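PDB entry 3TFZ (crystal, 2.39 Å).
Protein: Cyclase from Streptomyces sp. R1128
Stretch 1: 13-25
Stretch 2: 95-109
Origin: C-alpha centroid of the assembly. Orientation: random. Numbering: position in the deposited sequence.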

# COMPACT_ATOMS: atom_id res chain seq x y z
N VAL A 13 4.66 -8.33 5.53
CA VAL A 13 4.41 -9.31 6.64
C VAL A 13 5.70 -10.08 6.98
O VAL A 13 6.37 -10.64 6.08
CB VAL A 13 3.28 -10.26 6.31
CG1 VAL A 13 2.88 -11.23 7.56
CG2 VAL A 13 2.01 -9.44 5.87
N ALA A 14 6.11 -10.07 8.25
CA ALA A 14 7.35 -10.79 8.56
C ALA A 14 6.97 -12.29 8.71
O ALA A 14 7.02 -12.81 9.81
CB ALA A 14 8.02 -10.23 9.86
N ALA A 15 6.48 -12.95 7.64
CA ALA A 15 6.16 -14.41 7.61
C ALA A 15 6.31 -14.87 6.18
O ALA A 15 6.12 -14.06 5.25
CB ALA A 15 4.69 -14.69 8.08
N PRO A 16 6.57 -16.21 5.95
CA PRO A 16 6.63 -16.70 4.52
C PRO A 16 5.26 -16.64 3.79
O PRO A 16 4.21 -16.71 4.42
CB PRO A 16 7.11 -18.18 4.68
CG PRO A 16 7.72 -18.28 6.23
CD PRO A 16 6.72 -17.32 6.92
N ALA A 17 5.27 -16.61 2.46
CA ALA A 17 4.08 -16.28 1.66
C ALA A 17 3.06 -17.38 1.78
O ALA A 17 1.91 -17.11 1.80
CB ALA A 17 4.49 -15.97 0.20
N ASP A 18 3.50 -18.61 1.91
CA ASP A 18 2.66 -19.77 2.16
C ASP A 18 1.91 -19.70 3.50
O ASP A 18 0.76 -20.10 3.58
CB ASP A 18 3.49 -21.11 2.02
CG ASP A 18 3.90 -21.41 0.56
OD1 ASP A 18 3.44 -20.71 -0.41
OD2 ASP A 18 4.69 -22.32 0.33
N LEU A 19 2.54 -19.19 4.56
CA LEU A 19 1.82 -19.05 5.79
C LEU A 19 0.73 -17.94 5.71
O LEU A 19 -0.43 -18.05 6.26
CB LEU A 19 2.83 -18.84 6.89
CG LEU A 19 2.23 -18.75 8.30
CD1 LEU A 19 1.44 -20.08 8.55
CD2 LEU A 19 3.41 -18.66 9.19
N VAL A 20 1.06 -16.87 5.00
CA VAL A 20 0.11 -15.81 4.76
C VAL A 20 -1.05 -16.32 3.93
O VAL A 20 -2.14 -15.91 4.14
CB VAL A 20 0.81 -14.64 4.08
CG1 VAL A 20 -0.18 -13.55 3.72
CG2 VAL A 20 1.93 -14.06 4.98
N TRP A 21 -0.79 -17.17 2.93
CA TRP A 21 -1.81 -17.78 2.14
C TRP A 21 -2.77 -18.54 3.09
O TRP A 21 -3.99 -18.33 3.02
CB TRP A 21 -1.21 -18.75 1.09
CG TRP A 21 -2.37 -19.45 0.38
CD1 TRP A 21 -2.77 -20.77 0.50
CD2 TRP A 21 -3.32 -18.81 -0.49
NE1 TRP A 21 -3.91 -20.98 -0.27
CE2 TRP A 21 -4.29 -19.78 -0.84
CE3 TRP A 21 -3.43 -17.49 -1.01
CZ2 TRP A 21 -5.37 -19.47 -1.70
CZ3 TRP A 21 -4.44 -17.20 -1.83
CH2 TRP A 21 -5.39 -18.20 -2.22
N GLU A 22 -2.22 -19.43 3.95
CA GLU A 22 -3.02 -20.19 4.87
C GLU A 22 -3.98 -19.35 5.72
O GLU A 22 -5.07 -19.81 5.96
CB GLU A 22 -2.17 -21.08 5.77
CG GLU A 22 -1.48 -22.24 5.00
CD GLU A 22 -0.56 -23.03 5.89
OE1 GLU A 22 -0.78 -22.92 7.14
OE2 GLU A 22 0.36 -23.75 5.36
N VAL A 23 -3.55 -18.18 6.22
CA VAL A 23 -4.37 -17.30 6.99
C VAL A 23 -5.50 -16.67 6.05
O VAL A 23 -6.69 -16.62 6.42
CB VAL A 23 -3.48 -16.22 7.65
CG1 VAL A 23 -4.24 -15.03 8.25
CG2 VAL A 23 -2.51 -16.85 8.70
N LEU A 24 -5.12 -16.21 4.85
CA LEU A 24 -6.09 -15.68 3.95
C LEU A 24 -7.14 -16.70 3.57
O LEU A 24 -8.30 -16.31 3.58
CB LEU A 24 -5.43 -15.10 2.63
CG LEU A 24 -4.48 -13.90 2.77
CD1 LEU A 24 -3.80 -13.65 1.48
CD2 LEU A 24 -5.26 -12.71 3.23
N ALA A 25 -6.73 -17.93 3.13
CA ALA A 25 -7.63 -18.99 2.67
C ALA A 25 -8.67 -19.48 3.72
O ALA A 25 -9.77 -20.01 3.32
CB ALA A 25 -6.90 -20.23 2.07
N GLU A 95 -9.03 -7.76 -4.93
CA GLU A 95 -8.14 -8.88 -4.75
C GLU A 95 -7.34 -8.76 -3.50
O GLU A 95 -6.93 -7.68 -3.16
CB GLU A 95 -7.15 -8.97 -5.98
CG GLU A 95 -7.84 -9.40 -7.13
CD GLU A 95 -6.94 -9.67 -8.37
OE1 GLU A 95 -5.69 -9.36 -8.36
OE2 GLU A 95 -7.52 -10.15 -9.39
N TRP A 96 -7.03 -9.90 -2.87
CA TRP A 96 -5.85 -10.03 -2.00
C TRP A 96 -4.75 -10.60 -2.86
O TRP A 96 -5.04 -11.52 -3.59
CB TRP A 96 -6.06 -11.08 -0.92
CG TRP A 96 -7.03 -10.72 0.12
CD1 TRP A 96 -8.32 -11.11 0.16
CD2 TRP A 96 -6.80 -9.94 1.36
NE1 TRP A 96 -8.92 -10.61 1.28
CE2 TRP A 96 -8.02 -9.96 2.08
CE3 TRP A 96 -5.68 -9.31 1.94
CZ2 TRP A 96 -8.19 -9.33 3.36
CZ3 TRP A 96 -5.83 -8.67 3.27
CH2 TRP A 96 -7.08 -8.69 3.93
N ARG A 97 -3.51 -10.08 -2.73
CA ARG A 97 -2.35 -10.56 -3.42
C ARG A 97 -1.17 -10.59 -2.41
O ARG A 97 -0.82 -9.58 -1.85
CB ARG A 97 -1.97 -9.62 -4.54
CG ARG A 97 -3.13 -9.24 -5.57
CD ARG A 97 -2.77 -7.91 -6.28
NE ARG A 97 -3.77 -7.57 -7.28
CZ ARG A 97 -3.78 -6.49 -8.05
NH1 ARG A 97 -2.80 -5.61 -7.97
NH2 ARG A 97 -4.75 -6.30 -8.94
N ALA A 98 -0.49 -11.75 -2.28
CA ALA A 98 0.62 -12.01 -1.41
C ALA A 98 1.84 -12.25 -2.30
O ALA A 98 1.82 -13.17 -3.02
CB ALA A 98 0.35 -13.27 -0.61
N PHE A 99 2.91 -11.47 -2.25
CA PHE A 99 4.08 -11.69 -3.04
C PHE A 99 5.23 -12.15 -2.11
O PHE A 99 5.39 -11.64 -1.02
CB PHE A 99 4.46 -10.42 -3.72
CG PHE A 99 3.38 -9.86 -4.67
CD1 PHE A 99 3.42 -10.16 -6.00
CD2 PHE A 99 2.46 -8.90 -4.24
CE1 PHE A 99 2.47 -9.65 -6.83
CE2 PHE A 99 1.59 -8.40 -5.03
CZ PHE A 99 1.59 -8.77 -6.39
N THR A 100 5.97 -13.20 -2.52
CA THR A 100 7.26 -13.49 -1.95
C THR A 100 8.22 -12.29 -2.11
O THR A 100 8.53 -11.85 -3.29
CB THR A 100 7.86 -14.70 -2.70
OG1 THR A 100 7.07 -15.84 -2.37
CG2 THR A 100 9.20 -14.94 -2.27
N LEU A 101 8.66 -11.75 -0.97
CA LEU A 101 9.66 -10.70 -0.93
C LEU A 101 11.00 -11.41 -0.67
O LEU A 101 11.97 -11.29 -1.44
CB LEU A 101 9.28 -9.68 0.16
CG LEU A 101 10.22 -8.48 0.41
CD1 LEU A 101 10.59 -7.64 -0.84
CD2 LEU A 101 9.59 -7.60 1.42
N ASP A 102 11.07 -12.21 0.39
CA ASP A 102 12.08 -13.21 0.42
C ASP A 102 11.53 -14.45 1.13
O ASP A 102 10.32 -14.55 1.34
CB ASP A 102 13.37 -12.61 1.01
CG ASP A 102 13.21 -12.18 2.47
OD1 ASP A 102 13.74 -11.14 2.93
OD2 ASP A 102 12.51 -12.92 3.17
N ALA A 103 12.41 -15.32 1.57
CA ALA A 103 12.05 -16.57 2.30
C ALA A 103 11.25 -16.30 3.59
O ALA A 103 10.39 -17.09 4.02
CB ALA A 103 13.29 -17.44 2.57
N GLU A 104 11.45 -15.15 4.17
CA GLU A 104 10.81 -14.86 5.41
C GLU A 104 9.84 -13.79 5.34
O GLU A 104 9.31 -13.52 6.37
CB GLU A 104 11.85 -14.37 6.41
CG GLU A 104 12.80 -15.49 6.84
CD GLU A 104 13.99 -14.93 7.58
OE1 GLU A 104 14.97 -15.68 7.82
OE2 GLU A 104 13.93 -13.73 7.92
N ARG A 105 9.75 -13.04 4.24
CA ARG A 105 8.88 -11.87 4.20
C ARG A 105 7.97 -11.90 3.02
O ARG A 105 8.29 -12.53 2.02
CB ARG A 105 9.64 -10.56 4.24
CG ARG A 105 10.55 -10.46 5.45
CD ARG A 105 11.33 -9.16 5.36
NE ARG A 105 12.29 -9.17 4.26
CZ ARG A 105 12.73 -8.06 3.68
NH1 ARG A 105 12.25 -6.88 4.07
NH2 ARG A 105 13.59 -8.14 2.67
N THR A 106 6.79 -11.26 3.17
CA THR A 106 5.77 -11.35 2.14
C THR A 106 5.29 -9.92 1.98
O THR A 106 5.01 -9.25 2.94
CB THR A 106 4.61 -12.26 2.65
OG1 THR A 106 5.08 -13.55 2.86
CG2 THR A 106 3.42 -12.40 1.74
N GLN A 107 5.10 -9.46 0.76
CA GLN A 107 4.35 -8.22 0.53
C GLN A 107 2.84 -8.59 0.43
O GLN A 107 2.45 -9.44 -0.39
CB GLN A 107 4.82 -7.59 -0.78
CG GLN A 107 4.38 -6.12 -1.04
CD GLN A 107 5.14 -5.17 -0.18
OE1 GLN A 107 6.37 -5.10 -0.20
NE2 GLN A 107 4.41 -4.42 0.62
N LEU A 108 2.01 -7.92 1.22
CA LEU A 108 0.58 -8.21 1.27
C LEU A 108 -0.23 -6.99 0.69
O LEU A 108 -0.12 -5.87 1.15
CB LEU A 108 0.10 -8.58 2.73
CG LEU A 108 -1.40 -8.95 2.80
CD1 LEU A 108 -1.78 -10.25 1.96
CD2 LEU A 108 -1.83 -9.20 4.23
N VAL A 109 -1.03 -7.27 -0.33
CA VAL A 109 -1.85 -6.31 -0.98
C VAL A 109 -3.37 -6.64 -0.97
O VAL A 109 -3.80 -7.77 -1.21
CB VAL A 109 -1.37 -6.10 -2.45
CG1 VAL A 109 -2.21 -4.97 -3.17
CG2 VAL A 109 0.12 -5.72 -2.45
O HOH W 1 7.58 -15.22 1.38

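What makes Thr106 the anchor of this contact? Of all the residues here it has the most surface covered by the other stretch, and both its backbone and its side chain are engaged. In an antiparallel pairing, Val13 N donates to Thr106 O at 2.8 Å and Thr106 N donates to Val13 O at 3.0 Å. The side chain, with chi1 in the m well, brings its hydroxyl to the loop that follows Val13: Thr106 OG1 donates to Ala15 O at 2.7 Å. A threonine suits this buried place because its branched side chain fits a strand while its hydroxyl can donate to a loop carbonyl. Val13 and Thr106 point to the same face of the sheet, with Val13 CB 4.4 Å from Thr106 CB, and on that face Val13 CG2 also packs against Leu108 CB at 3.8 Å.

How does the chain pass from this short pairing into the helix? Pro16 takes the N-cap position, where its lack of an amide hydrogen costs the helix no hydrogen bond, and its ring lies against the hairpin loop, with Pro16 CB 3.5 Å from Ala103 O. Ala17, the first helical residue, directs its CB toward the strands, 3.6 Å from Thr100 OG1 and 3.6 Å from Thr106 OG1, a fit for its small methyl. A water completes the junction, accepting a weak hydrogen bond from Ala17 N at 2.9 Å and donating to Asp102 O at 2.8 Å, so it links the start of the helix to Asp102.

What does Leu24 do farther along the helix? It covers nearly as much surface as Thr106, but by apolar packing alone. With chi angles m and t, it places CD2 over one face of the Trp96 indole, 3.8 Å from the centroid of the six-membered ring and 20° off its normal, a CH-pi contact. Leu24 CD1 meets Leu108 CD1 at 4.0 Å. Leu24 therefore touches residues on two neighbouring strands.

Why do the residues between these ends fit together? Val20 sits one helical turn before Leu24 and also points toward the strands; Val20 CG1 lies 4.1 Å from Leu108 CD1 and 4.4 Å from Ala98 CB. The strands answer by alternation: Trp96 and Ala98 on one, Thr106 and Leu108 on the other, present their side chains to this contact, while Arg97 and Gln107 point away. The helix runs nearly antiparallel to strand 95-100, its axis 8.5 Å away at closest approach, and the two stretches bury 629 Å².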